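Local coordinates for putative citrate lyase, alfa subunit (Streptococcus mutans, PDB 2HJ0), which is a putative alpha subunit of citrate lyase (CitF family), an alpha/beta protein built around two large mixed beta sheets, at residues K252-V263 and V440-A448; G307-E315 and P334-N342. All blocks are in the same frame, centred on the assembly; numbering follows the deposited sequence.

Contact 1 (K252-V263 and V440-A448)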
loop_
_atom_site.group_PDB
_atom_site.type_symbol
_atom_site.label_atom_id
_atom_site.label_comp_id
_atom_site.label_asym_id
_atom_site.label_seq_id
_atom_site.Cartn_x
_atom_site.Cartn_y
_atom_site.Cartn_z
ATOM N N LYS A 252 16.460 -41.243 2.295
ATOM C CA LYS A 252 15.749 -41.104 3.554
ATOM C C LYS A 252 14.835 -39.882 3.477
ATOM O O LYS A 252 13.653 -39.949 3.821
ATOM C CB LYS A 252 16.741 -40.985 4.712
ATOM C CG LYS A 252 16.117 -40.761 6.082
ATOM C CD LYS A 252 17.177 -40.744 7.175
ATOM C CE LYS A 252 17.322 -42.107 7.836
ATOM N NZ LYS A 252 17.579 -43.233 6.885
ATOM N N GLU A 253 15.371 -38.763 3.006
ATOM C CA GLU A 253 14.565 -37.561 2.895
ATOM C C GLU A 253 13.405 -37.758 1.922
ATOM O O GLU A 253 12.267 -37.386 2.226
ATOM C CB GLU A 253 15.438 -36.378 2.472
ATOM C CG GLU A 253 16.251 -35.803 3.627
ATOM C CD GLU A 253 17.264 -34.759 3.185
ATOM O OE1 GLU A 253 17.871 -34.101 4.065
ATOM O OE2 GLU A 253 17.456 -34.607 1.957
ATOM N N LEU A 254 13.683 -38.359 0.766
ATOM C CA LEU A 254 12.641 -38.607 -0.235
ATOM C C LEU A 254 11.492 -39.460 0.312
ATOM O O LEU A 254 10.334 -39.299 -0.088
ATOM C CB LEU A 254 13.228 -39.283 -1.480
ATOM C CG LEU A 254 13.943 -38.382 -2.473
ATOM C CD1 LEU A 254 14.541 -39.213 -3.577
ATOM C CD2 LEU A 254 12.955 -37.376 -3.021
ATOM N N LEU A 255 11.811 -40.372 1.219
ATOM C CA LEU A 255 10.791 -41.215 1.812
ATOM C C LEU A 255 9.941 -40.341 2.718
ATOM O O LEU A 255 8.714 -40.433 2.722
ATOM C CB LEU A 255 11.435 -42.320 2.641
ATOM C CG LEU A 255 10.513 -43.393 3.221
ATOM C CD1 LEU A 255 10.197 -44.399 2.146
ATOM C CD2 LEU A 255 11.198 -44.084 4.383
ATOM N N ILE A 256 10.606 -39.488 3.488
ATOM C CA ILE A 256 9.904 -38.599 4.395
ATOM C C ILE A 256 9.004 -37.693 3.571
ATOM O O ILE A 256 7.832 -37.501 3.903
ATOM C CB ILE A 256 10.896 -37.757 5.254
ATOM C CG1 ILE A 256 11.713 -38.694 6.154
ATOM C CG2 ILE A 256 10.136 -36.763 6.122
ATOM C CD1 ILE A 256 12.768 -38.023 6.970
ATOM N N ALA A 257 9.540 -37.150 2.485
ATOM C CA ALA A 257 8.754 -36.286 1.616
ATOM C C ALA A 257 7.533 -37.032 1.117
ATOM O O ALA A 257 6.420 -36.520 1.196
ATOM C CB ALA A 257 9.591 -35.829 0.433
ATOM N N GLU A 258 7.746 -38.246 0.612
ATOM C CA GLU A 258 6.640 -39.037 0.084
ATOM C C GLU A 258 5.569 -39.325 1.123
ATOM O O GLU A 258 4.380 -39.223 0.823
ATOM C CB GLU A 258 7.141 -40.345 -0.535
ATOM C CG GLU A 258 6.005 -41.219 -1.042
ATOM C CD GLU A 258 6.395 -42.154 -2.183
ATOM O OE1 GLU A 258 7.431 -42.861 -2.056
ATOM O OE2 GLU A 258 5.647 -42.190 -3.202
ATOM N N TYR A 259 5.982 -39.685 2.336
ATOM C CA TYR A 259 5.013 -39.948 3.392
ATOM C C TYR A 259 4.234 -38.655 3.654
ATOM O O TYR A 259 3.014 -38.678 3.836
ATOM C CB TYR A 259 5.703 -40.412 4.686
ATOM C CG TYR A 259 6.061 -41.894 4.758
ATOM C CD1 TYR A 259 5.308 -42.860 4.083
ATOM C CD2 TYR A 259 7.123 -42.336 5.557
ATOM C CE1 TYR A 259 5.605 -44.223 4.205
ATOM C CE2 TYR A 259 7.425 -43.691 5.685
ATOM C CZ TYR A 259 6.669 -44.626 5.011
ATOM O OH TYR A 259 6.996 -45.964 5.135
ATOM N N ALA A 260 4.941 -37.526 3.654
ATOM C CA ALA A 260 4.304 -36.234 3.881
ATOM C C ALA A 260 3.224 -35.952 2.836
ATOM O O ALA A 260 2.113 -35.534 3.171
ATOM C CB ALA A 260 5.350 -35.130 3.867
ATOM N N ALA A 261 3.549 -36.180 1.568
ATOM C CA ALA A 261 2.586 -35.949 0.496
ATOM C C ALA A 261 1.354 -36.847 0.622
ATOM O O ALA A 261 0.239 -36.412 0.322
ATOM C CB ALA A 261 3.245 -36.156 -0.853
ATOM N N LYS A 262 1.550 -38.092 1.070
ATOM C CA LYS A 262 0.430 -39.020 1.228
ATOM C C LYS A 262 -0.498 -38.523 2.321
ATOM O O LYS A 262 -1.710 -38.716 2.251
ATOM C CB LYS A 262 0.911 -40.433 1.568
ATOM C CG LYS A 262 1.480 -41.215 0.392
ATOM C CD LYS A 262 2.138 -42.538 0.851
ATOM C CE LYS A 262 2.869 -43.279 -0.285
ATOM N NZ LYS A 262 3.639 -44.451 0.234
ATOM N N VAL A 263 0.067 -37.872 3.329
ATOM C CA VAL A 263 -0.763 -37.353 4.398
ATOM C C VAL A 263 -1.626 -36.210 3.847
ATOM O O VAL A 263 -2.823 -36.151 4.117
ATOM C CB VAL A 263 0.090 -36.867 5.583
ATOM C CG1 VAL A 263 -0.799 -36.282 6.660
ATOM C CG2 VAL A 263 0.896 -38.020 6.139
ATOM N N VAL A 440 0.430 -33.033 12.555
ATOM C CA VAL A 440 0.998 -34.306 12.152
ATOM C C VAL A 440 2.493 -34.217 11.982
ATOM O O VAL A 440 3.009 -33.278 11.379
ATOM C CB VAL A 440 0.410 -34.783 10.807
ATOM C CG1 VAL A 440 0.954 -36.173 10.480
ATOM C CG2 VAL A 440 -1.110 -34.775 10.863
ATOM N N VAL A 441 3.181 -35.211 12.515
ATOM C CA VAL A 441 4.626 -35.279 12.426
ATOM C C VAL A 441 4.975 -36.433 11.479
ATOM O O VAL A 441 4.399 -37.517 11.574
ATOM C CB VAL A 441 5.244 -35.517 13.828
ATOM C CG1 VAL A 441 6.715 -35.868 13.712
ATOM C CG2 VAL A 441 5.076 -34.282 14.679
ATOM N N VAL A 442 5.901 -36.193 10.554
ATOM C CA VAL A 442 6.304 -37.217 9.595
ATOM C C VAL A 442 7.807 -37.510 9.680
ATOM O O VAL A 442 8.625 -36.592 9.662
ATOM C CB VAL A 442 5.960 -36.776 8.152
ATOM C CG1 VAL A 442 6.309 -37.876 7.161
ATOM C CG2 VAL A 442 4.486 -36.422 8.057
ATOM N N THR A 443 8.151 -38.794 9.775
ATOM C CA THR A 443 9.542 -39.243 9.853
ATOM C C THR A 443 9.758 -40.374 8.851
ATOM O O THR A 443 8.854 -40.699 8.083
ATOM C CB THR A 443 9.876 -39.780 11.247
ATOM O OG1 THR A 443 9.172 -41.010 11.469
ATOM C CG2 THR A 443 9.472 -38.779 12.306
ATOM N N GLU A 444 10.938 -40.989 8.850
ATOM C CA GLU A 444 11.166 -42.076 7.898
ATOM C C GLU A 444 10.623 -43.393 8.442
ATOM O O GLU A 444 10.581 -44.409 7.749
ATOM C CB GLU A 444 12.656 -42.200 7.551
ATOM C CG GLU A 444 13.557 -42.799 8.617
ATOM C CD GLU A 444 13.936 -41.826 9.734
ATOM O OE1 GLU A 444 14.952 -42.080 10.410
ATOM O OE2 GLU A 444 13.230 -40.824 9.943
ATOM N N VAL A 445 10.165 -43.345 9.685
ATOM C CA VAL A 445 9.627 -44.511 10.352
ATOM C C VAL A 445 8.105 -44.482 10.353
ATOM O O VAL A 445 7.450 -45.482 10.651
ATOM C CB VAL A 445 10.149 -44.570 11.782
ATOM C CG1 VAL A 445 9.642 -45.810 12.483
ATOM C CG2 VAL A 445 11.665 -44.568 11.748
ATOM N N GLY A 446 7.542 -43.331 10.002
ATOM C CA GLY A 446 6.103 -43.215 9.970
ATOM C C GLY A 446 5.570 -41.859 10.365
ATOM O O GLY A 446 6.309 -40.885 10.487
ATOM N N ILE A 447 4.261 -41.823 10.585
ATOM C CA ILE A 447 3.518 -40.623 10.949
ATOM C C ILE A 447 3.069 -40.640 12.410
ATOM O O ILE A 447 2.733 -41.693 12.939
ATOM C CB ILE A 447 2.274 -40.516 10.023
ATOM C CG1 ILE A 447 2.593 -39.585 8.860
ATOM C CG2 ILE A 447 1.036 -40.078 10.790
ATOM C CD1 ILE A 447 3.759 -40.053 8.051
ATOM N N ALA A 448 3.071 -39.474 13.057
ATOM C CA ALA A 448 2.615 -39.349 14.443
ATOM C C ALA A 448 1.549 -38.248 14.475
ATOM O O ALA A 448 1.857 -37.069 14.329
ATOM C CB ALA A 448 3.765 -38.990 15.362
#
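Val442 fills the apolar centre of this contact, with Val442 CG1 lying 3.6 Å from Tyr259 CB. The methyl is anti to the backbone N (chi1 -177°). That turns it into the helix surface, where Val442 CG1 also lies 4.1 Å from Ile256 CG2. Farther along the helix, Val263 CG2 meets Ile447 CG1 at 3.6 Å. These two side chains run past each other in opposite directions. Val263 CG1 also reaches Val440. The helix thus lies on the hairpin of 440-442 and 447-449, in the nine-stranded mixed sheet of an alpha/beta domain. Axes of helix 252-263 and strand 440-442 come within 9.0 Å, at 152°. Ile413 of the adjacent strand 409-413 also touches Ile256 and Ala260. Toward the hairpin turn, the Tyr259 ring brings its edge to a carbonyl, Tyr259 CE2 lying 3.8 Å from Glu444 O. Thr443 OG1 accepts from Val445 N in an ST turn and donates to Gly446 O. At the polar rim Glu444 bends at chi2 (-79°), which brings Glu444 OE1 to 3.5 Å from Lys252 CE. Its aliphatic part packs on Ile256 and Leu255. Glu444 OE2 is bonded to Leu416 N, while Lys252 NZ stays 4.5 Å from Glu444 OE1, beyond salt-bridge range.

Contact 2 (G307-E315 and P334-N342)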
loop_
_atom_site.group_PDB
_atom_site.type_symbol
_atom_site.label_atom_id
_atom_site.label_comp_id
_atom_site.label_asym_id
_atom_site.label_seq_id
_atom_site.Cartn_x
_atom_site.Cartn_y
_atom_site.Cartn_z
ATOM N N GLY A 307 4.322 -18.412 0.971
ATOM C CA GLY A 307 5.642 -18.419 1.579
ATOM C C GLY A 307 6.825 -17.895 0.804
ATOM O O GLY A 307 6.766 -16.866 0.125
ATOM N N GLY A 308 7.929 -18.601 1.015
ATOM C CA GLY A 308 9.166 -18.312 0.344
ATOM C C GLY A 308 9.043 -19.232 -0.843
ATOM O O GLY A 308 8.999 -20.458 -0.701
ATOM N N ILE A 309 8.946 -18.621 -2.012
ATOM C CA ILE A 309 8.783 -19.338 -3.250
ATOM C C ILE A 309 10.099 -19.893 -3.746
ATOM O O ILE A 309 11.146 -19.325 -3.473
ATOM C CB ILE A 309 8.184 -18.397 -4.285
ATOM C CG1 ILE A 309 6.919 -17.763 -3.700
ATOM C CG2 ILE A 309 7.912 -19.137 -5.583
ATOM C CD1 ILE A 309 5.898 -18.764 -3.155
ATOM N N THR A 310 10.040 -21.034 -4.431
ATOM C CA THR A 310 11.228 -21.670 -5.016
ATOM C C THR A 310 10.825 -21.989 -6.446
ATOM O O THR A 310 9.642 -21.909 -6.783
ATOM C CB THR A 310 11.597 -22.990 -4.346
ATOM O OG1 THR A 310 10.765 -24.024 -4.867
ATOM C CG2 THR A 310 11.398 -22.909 -2.857
ATOM N N ASN A 311 11.793 -22.354 -7.281
ATOM C CA ASN A 311 11.491 -22.675 -8.671
ATOM C C ASN A 311 10.445 -23.770 -8.807
ATOM O O ASN A 311 9.690 -23.765 -9.771
ATOM C CB ASN A 311 12.758 -23.079 -9.423
ATOM C CG ASN A 311 12.499 -23.350 -10.897
ATOM O OD1 ASN A 311 12.521 -24.501 -11.335
ATOM N ND2 ASN A 311 12.239 -22.288 -11.670
ATOM N N ALA A 312 10.390 -24.697 -7.847
ATOM C CA ALA A 312 9.408 -25.777 -7.902
ATOM C C ALA A 312 8.016 -25.188 -7.907
ATOM O O ALA A 312 7.097 -25.702 -8.551
ATOM C CB ALA A 312 9.561 -26.687 -6.727
HETATM N N MSE A 313 7.873 -24.081 -7.193
HETATM C CA MSE A 313 6.597 -23.397 -7.103
HETATM C C MSE A 313 6.243 -22.718 -8.422
HETATM O O MSE A 313 5.093 -22.749 -8.852
HETATM C CB MSE A 313 6.648 -22.373 -5.974
HETATM C CG MSE A 313 5.403 -22.402 -5.138
HETATM SE SE MSE A 313 5.005 -24.237 -4.605
HETATM C CE MSE A 313 5.053 -23.938 -2.669
ATOM N N VAL A 314 7.240 -22.111 -9.057
ATOM C CA VAL A 314 7.029 -21.445 -10.325
ATOM C C VAL A 314 6.658 -22.521 -11.326
ATOM O O VAL A 314 5.770 -22.346 -12.166
ATOM C CB VAL A 314 8.307 -20.743 -10.809
ATOM C CG1 VAL A 314 8.022 -19.940 -12.079
ATOM C CG2 VAL A 314 8.852 -19.852 -9.719
ATOM N N GLU A 315 7.342 -23.645 -11.215
ATOM C CA GLU A 315 7.102 -24.782 -12.089
ATOM C C GLU A 315 5.614 -25.117 -12.057
ATOM O O GLU A 315 4.983 -25.201 -13.098
ATOM C CB GLU A 315 7.923 -25.983 -11.610
ATOM C CG GLU A 315 8.655 -26.758 -12.695
ATOM C CD GLU A 315 10.110 -26.332 -12.875
ATOM O OE1 GLU A 315 10.378 -25.276 -13.494
ATOM O OE2 GLU A 315 10.993 -27.067 -12.388
ATOM N N PRO A 334 15.295 -17.657 -10.140
ATOM C CA PRO A 334 14.121 -17.937 -10.974
ATOM C C PRO A 334 12.791 -17.533 -10.334
ATOM O O PRO A 334 11.890 -17.054 -11.030
ATOM C CB PRO A 334 14.233 -19.443 -11.240
ATOM C CG PRO A 334 14.979 -19.945 -10.055
ATOM C CD PRO A 334 16.035 -18.894 -9.843
ATOM N N SER A 335 12.657 -17.713 -9.020
ATOM C CA SER A 335 11.416 -17.316 -8.350
ATOM C C SER A 335 11.281 -15.807 -8.354
ATOM O O SER A 335 10.189 -15.270 -8.520
ATOM C CB SER A 335 11.377 -17.807 -6.910
ATOM O OG SER A 335 11.129 -19.199 -6.873
ATOM N N ALA A 336 12.394 -15.113 -8.168
ATOM C CA ALA A 336 12.332 -13.676 -8.179
ATOM C C ALA A 336 11.955 -13.261 -9.596
ATOM O O ALA A 336 11.156 -12.353 -9.790
ATOM C CB ALA A 336 13.657 -13.088 -7.780
ATOM N N VAL A 337 12.501 -13.941 -10.596
ATOM C CA VAL A 337 12.196 -13.591 -11.977
ATOM C C VAL A 337 10.723 -13.768 -12.280
ATOM O O VAL A 337 10.102 -12.914 -12.913
ATOM C CB VAL A 337 13.019 -14.438 -12.943
ATOM C CG1 VAL A 337 12.600 -14.153 -14.388
ATOM C CG2 VAL A 337 14.505 -14.117 -12.748
ATOM N N SER A 338 10.173 -14.881 -11.812
ATOM C CA SER A 338 8.768 -15.209 -12.010
ATOM C C SER A 338 7.825 -14.138 -11.469
ATOM O O SER A 338 6.764 -13.873 -12.049
ATOM C CB SER A 338 8.454 -16.538 -11.338
ATOM O OG SER A 338 7.135 -16.928 -11.635
ATOM N N LEU A 339 8.209 -13.534 -10.352
ATOM C CA LEU A 339 7.400 -12.499 -9.732
ATOM C C LEU A 339 7.115 -11.386 -10.721
ATOM O O LEU A 339 6.130 -10.661 -10.599
ATOM C CB LEU A 339 8.121 -11.925 -8.521
ATOM C CG LEU A 339 7.405 -10.783 -7.802
ATOM C CD1 LEU A 339 6.052 -11.257 -7.287
ATOM C CD2 LEU A 339 8.280 -10.295 -6.652
ATOM N N ASP A 340 7.987 -11.261 -11.710
ATOM C CA ASP A 340 7.832 -10.241 -12.723
ATOM C C ASP A 340 7.220 -10.793 -14.009
ATOM O O ASP A 340 6.342 -10.169 -14.604
ATOM C CB ASP A 340 9.193 -9.616 -13.022
ATOM C CG ASP A 340 9.158 -8.699 -14.227
ATOM O OD1 ASP A 340 8.377 -7.724 -14.212
ATOM O OD2 ASP A 340 9.911 -8.958 -15.190
ATOM N N ARG A 341 7.694 -11.966 -14.421
ATOM C CA ARG A 341 7.246 -12.637 -15.644
ATOM C C ARG A 341 5.765 -13.019 -15.633
ATOM O O ARG A 341 5.024 -12.664 -16.549
ATOM C CB ARG A 341 8.092 -13.894 -15.873
ATOM C CG ARG A 341 7.852 -14.614 -17.200
ATOM C CD ARG A 341 8.363 -16.061 -17.129
ATOM N NE ARG A 341 9.645 -16.166 -16.424
ATOM C CZ ARG A 341 9.921 -17.107 -15.529
ATOM N NH1 ARG A 341 8.995 -18.018 -15.241
ATOM N NH2 ARG A 341 11.108 -17.140 -14.926
ATOM N N ASN A 342 5.335 -13.736 -14.598
ATOM C CA ASN A 342 3.944 -14.153 -14.512
ATOM C C ASN A 342 3.123 -13.196 -13.651
ATOM O O ASN A 342 2.405 -13.633 -12.746
ATOM C CB ASN A 342 3.842 -15.571 -13.933
ATOM C CG ASN A 342 4.684 -16.588 -14.689
ATOM O OD1 ASN A 342 5.666 -17.092 -14.162
ATOM N ND2 ASN A 342 4.296 -16.898 -15.923
#
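Val314 of helix 311-318 sits as a knob in a hole formed by Pro334, Ser335, Ser338 and Arg341 of helix 333-341. This is helix-helix packing between successive crossovers of the nine-stranded mixed sheet. One helix links strand 302-305 to 322-327, and the other links 322-327 to 346-348. The short axes approach to 8.9 Å and make an angle of 37°.

Both methyls of Val314 lie against Ser338. CG2 also reaches Ser335, and CG1 reaches Arg341. Val314 CG1 is anti to the backbone N (chi1 -175°) and lies 3.5 Å from Ser338 CB. Val314 CG1 also comes within 3.8 Å of Arg341 NH1, which approaches obliquely. The Arg341 guanidinium lays one face over Ser338 CA. Both polar ends are held from outside, Arg341 NH1 by a salt bridge with Glu318 and Ser338 OG by a hydrogen bond with His346, at the start of the next strand.

At the N-terminal ends of the helices, Asn311 crosses Pro334 at about a right angle, with Asn311 CB 3.9 Å from Pro334 CG. Ile309, on the short strand leading into its helix, places Ile309 CG2 3.9 Å from Ser335 CB. Thr310 caps that helix, accepting a weak bond from Ala312 N.

Asp332 joins the two beginnings, one carboxylate oxygen binding Asn311 N and the other Ser335 OG. Such a carboxylate, beside the starts of two helices, would probably be stabilised in its charged form. The contact therefore pairs a small apolar centre with polar groups whose main partners lie just outside the two segments.

Contacts 1 and 2 are separate places on one alpha/beta domain. Their centres are 26 Å apart, and their nearest atoms are about 12 Å apart. Both serve the same nine-stranded mixed sheet, toward its two ends. Contact 1 involves strands 440-442 and 447-449, near the 467-468 edge. Contact 2 belongs to the crossovers that lead to the other edge, 346-348. Contact 2 falls between the two segments of contact 1 in sequence. The chain just before helix 251-265 lies near contact 2: Ala244 and Tyr247 touch segment 307-315, and Thr248 is hydrogen-bonded to Glu253. Neither contact is touched by the second chain of the assembly.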